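Long-range contact in oligopeptide-binding protein oppA (Lactococcus lactis subsp. cremoris, PDB 3FTO), which captures extracellular oligopeptides as the binding component of the OppABCDF ABC transporter, which is needed to take up peptides longer than three residues and to grow in milk: residues D498-K503 with M530-Y535. Sequence-based numbering, arbitrary orientation.
Sequences DSEITK and MNKKAY
Two donors from 530-535 grip Asp498 OD1. Lys533 NZ meets Asp498 OD1 at 3.0 Å as a salt bridge, on the syn side and 20° out of the carboxylate plane. Tyr535 OH also donates to Asp498 OD1; the modelled 2.5 Å is unusually close, and its exact length is doubtful. The oxygen lies at the edge of the phenol, and carboxylate and ring planes are 58° apart. Asp498 OD2 serves its own helix: it accepts from Ile501 N at 3.1 Å, from above the carboxylate plane, and weakly from Glu500 N. Asp498 is thus the N-cap of helix 499-508, and its carboxylate ties that helix start to the C-terminal end of helix 516-533. Ala534, with positive phi, ends the latter helix before strand 536-553. Lys533 CB packs over one face of the Tyr535 ring, and Phe496 also stacks with this ring. The Lys533 chain runs extended to CE, then bends at chi4 (-47°), which turns NZ to a place between two acids. Glu500 OE1 pairs with Lys533 NZ at 3.6 Å and makes a long salt bridge to Lys532 NZ. Beside this salt-bridge network, Ile501 CG1 packs against Lys533 CD, the two side chains running in opposite directions, and Ile501 CD1 meets CG of selenomethionine Met530 at 3.8 Å.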
ATOM      1  N   ASP A 498       3.432 -14.510  20.224  1.00 29.51           N
ATOM      2  CA  ASP A 498       3.080 -15.898  20.122  1.00 29.59           C
ATOM      3  C   ASP A 498       4.213 -16.648  19.465  1.00 29.73           C
ATOM      4  O   ASP A 498       4.720 -16.237  18.472  1.00 29.79           O
ATOM      5  CB  ASP A 498       1.783 -16.017  19.340  1.00 29.53           C
ATOM      6  CG  ASP A 498       1.246 -17.399  19.304  1.00 29.45           C
ATOM      7  OD1 ASP A 498       0.161 -17.620  19.781  1.00 29.09           O
ATOM      8  OD2 ASP A 498       1.889 -18.260  18.765  1.00 29.65           O
ATOM      9  N   SER A 499       4.613 -17.754  20.052  1.00 29.91           N
ATOM     10  CA  SER A 499       5.653 -18.574  19.468  1.00 30.06           C
ATOM     11  C   SER A 499       5.299 -19.172  18.108  1.00 30.18           C
ATOM     12  O   SER A 499       6.132 -19.225  17.255  1.00 30.11           O
ATOM     13  CB  SER A 499       6.072 -19.681  20.427  1.00 30.05           C
ATOM     14  OG  SER A 499       6.878 -19.185  21.442  1.00 30.10           O
ATOM     15  N   GLU A 500       4.077 -19.661  17.957  1.00 30.38           N
ATOM     16  CA  GLU A 500       3.618 -20.216  16.701  1.00 30.58           C
ATOM     17  C   GLU A 500       3.562 -19.162  15.607  1.00 30.53           C
ATOM     18  O   GLU A 500       3.973 -19.394  14.513  1.00 30.50           O
ATOM     19  CB  GLU A 500       2.277 -20.952  16.849  1.00 30.70           C
ATOM     20  CG  GLU A 500       1.721 -21.494  15.524  1.00 31.42           C
ATOM     21  CD  GLU A 500       0.521 -22.425  15.656  1.00 32.40           C
ATOM     22  OE1 GLU A 500      -0.346 -22.164  16.456  1.00 33.55           O
ATOM     23  OE2 GLU A 500       0.429 -23.420  14.939  1.00 33.07           O
ATOM     24  N   ILE A 501       3.060 -17.987  15.936  1.00 30.51           N
ATOM     25  CA  ILE A 501       3.016 -16.881  14.994  1.00 30.40           C
ATOM     26  C   ILE A 501       4.410 -16.410  14.576  1.00 30.37           C
ATOM     27  O   ILE A 501       4.628 -16.087  13.448  1.00 30.32           O
ATOM     28  CB  ILE A 501       2.117 -15.722  15.481  1.00 30.31           C
ATOM     29  CG1 ILE A 501       0.657 -16.153  15.529  1.00 30.29           C
ATOM     30  CG2 ILE A 501       2.266 -14.525  14.619  1.00 30.27           C
ATOM     31  CD1 ILE A 501       0.091 -16.680  14.249  1.00 30.23           C
ATOM     32  N   THR A 502       5.339 -16.377  15.510  1.00 30.41           N
ATOM     33  CA  THR A 502       6.701 -16.008  15.209  1.00 30.45           C
ATOM     34  C   THR A 502       7.355 -17.003  14.286  1.00 30.49           C
ATOM     35  O   THR A 502       8.094 -16.662  13.394  1.00 30.54           O
ATOM     36  CB  THR A 502       7.548 -15.905  16.461  1.00 30.42           C
ATOM     37  OG1 THR A 502       7.195 -14.728  17.154  1.00 30.63           O
ATOM     38  CG2 THR A 502       8.962 -15.832  16.094  1.00 30.33           C
ATOM     39  N   LYS A 503       7.065 -18.256  14.552  1.00 30.50           N
ATOM     40  CA  LYS A 503       7.531 -19.341  13.737  1.00 30.56           C
ATOM     41  C   LYS A 503       6.957 -19.198  12.348  1.00 30.27           C
ATOM     42  O   LYS A 503       7.667 -19.345  11.390  1.00 30.16           O
ATOM     43  CB  LYS A 503       7.134 -20.675  14.347  1.00 30.72           C
ATOM     44  CG  LYS A 503       7.928 -21.835  13.862  1.00 31.61           C
ATOM     45  CD  LYS A 503       8.344 -22.744  14.990  1.00 32.75           C
ATOM     46  CE  LYS A 503       9.056 -23.974  14.481  1.00 33.34           C
ATOM     47  NZ  LYS A 503       8.076 -24.987  14.099  1.00 34.14           N
HETATM   48  N   MSE A 530      -3.425 -16.848  12.603  1.00 31.38           N
HETATM   49  CA  MSE A 530      -3.839 -15.555  13.117  1.00 31.55           C
HETATM   50  C   MSE A 530      -5.335 -15.458  13.383  1.00 31.38           C
HETATM   51  O   MSE A 530      -5.730 -14.871  14.356  1.00 31.15           O
HETATM   52  CB  MSE A 530      -3.409 -14.418  12.213  1.00 31.72           C
HETATM   53  CG  MSE A 530      -1.948 -14.153  12.214  1.00 32.47           C
HETATM   54 SE   MSE A 530      -1.273 -13.130  13.607  0.90 35.18          SE
HETATM   55  CE  MSE A 530      -1.734 -11.430  13.116  1.00 34.30           C
ATOM     56  N   ASN A 531      -6.141 -16.011  12.487  1.00 31.30           N
ATOM     57  CA  ASN A 531      -7.569 -16.045  12.676  1.00 31.25           C
ATOM     58  C   ASN A 531      -8.014 -16.882  13.844  1.00 31.31           C
ATOM     59  O   ASN A 531      -8.869 -16.475  14.571  1.00 31.31           O
ATOM     60  CB  ASN A 531      -8.287 -16.482  11.412  1.00 31.23           C
ATOM     61  CG  ASN A 531      -8.398 -15.391  10.421  1.00 31.24           C
ATOM     62  OD1 ASN A 531      -8.063 -14.277  10.706  1.00 31.12           O
ATOM     63  ND2 ASN A 531      -8.833 -15.706   9.245  1.00 30.64           N
ATOM     64  N   LYS A 532      -7.432 -18.058  13.998  1.00 31.30           N
ATOM     65  CA  LYS A 532      -7.750 -18.915  15.099  1.00 31.38           C
ATOM     66  C   LYS A 532      -7.368 -18.342  16.463  1.00 31.23           C
ATOM     67  O   LYS A 532      -8.144 -18.376  17.381  1.00 31.19           O
ATOM     68  CB  LYS A 532      -7.141 -20.291  14.889  1.00 31.52           C
ATOM     69  CG  LYS A 532      -7.031 -21.106  16.123  1.00 32.12           C
ATOM     70  CD  LYS A 532      -6.127 -22.280  15.940  1.00 32.89           C
ATOM     71  CE  LYS A 532      -4.765 -21.848  15.515  1.00 33.32           C
ATOM     72  NZ  LYS A 532      -3.795 -22.909  15.735  1.00 33.86           N
ATOM     73  N   LYS A 533      -6.169 -17.811  16.562  1.00 31.09           N
ATOM     74  CA  LYS A 533      -5.731 -17.086  17.727  1.00 31.00           C
ATOM     75  C   LYS A 533      -6.504 -15.819  17.968  1.00 30.95           C
ATOM     76  O   LYS A 533      -6.821 -15.500  19.061  1.00 30.95           O
ATOM     77  CB  LYS A 533      -4.246 -16.811  17.660  1.00 30.97           C
ATOM     78  CG  LYS A 533      -3.473 -18.036  17.941  1.00 30.93           C
ATOM     79  CD  LYS A 533      -2.119 -18.017  17.373  1.00 31.03           C
ATOM     80  CE  LYS A 533      -1.438 -19.365  17.553  1.00 31.01           C
ATOM     81  NZ  LYS A 533      -1.575 -19.897  18.901  1.00 30.73           N
ATOM     82  N   ALA A 534      -6.815 -15.110  16.910  1.00 30.90           N
ATOM     83  CA  ALA A 534      -7.588 -13.912  16.993  1.00 30.86           C
ATOM     84  C   ALA A 534      -7.015 -12.834  17.918  1.00 30.87           C
ATOM     85  O   ALA A 534      -7.738 -12.184  18.614  1.00 30.84           O
ATOM     86  CB  ALA A 534      -9.009 -14.234  17.336  1.00 30.91           C
ATOM     87  N   TYR A 535      -5.714 -12.647  17.904  1.00 30.84           N
ATOM     88  CA  TYR A 535      -5.124 -11.490  18.557  1.00 30.92           C
ATOM     89  C   TYR A 535      -5.595 -10.219  17.864  1.00 31.10           C
ATOM     90  O   TYR A 535      -5.757  -9.200  18.480  1.00 31.07           O
ATOM     91  CB  TYR A 535      -3.603 -11.552  18.613  1.00 30.85           C
ATOM     92  CG  TYR A 535      -3.049 -12.794  19.237  1.00 30.49           C
ATOM     93  CD1 TYR A 535      -3.354 -13.139  20.523  1.00 30.24           C
ATOM     94  CD2 TYR A 535      -2.189 -13.601  18.545  1.00 30.23           C
ATOM     95  CE1 TYR A 535      -2.852 -14.239  21.075  1.00 30.16           C
ATOM     96  CE2 TYR A 535      -1.683 -14.705  19.097  1.00 30.28           C
ATOM     97  CZ  TYR A 535      -2.012 -15.017  20.363  1.00 30.14           C
ATOM     98  OH  TYR A 535      -1.503 -16.128  20.900  1.00 30.26           O
TER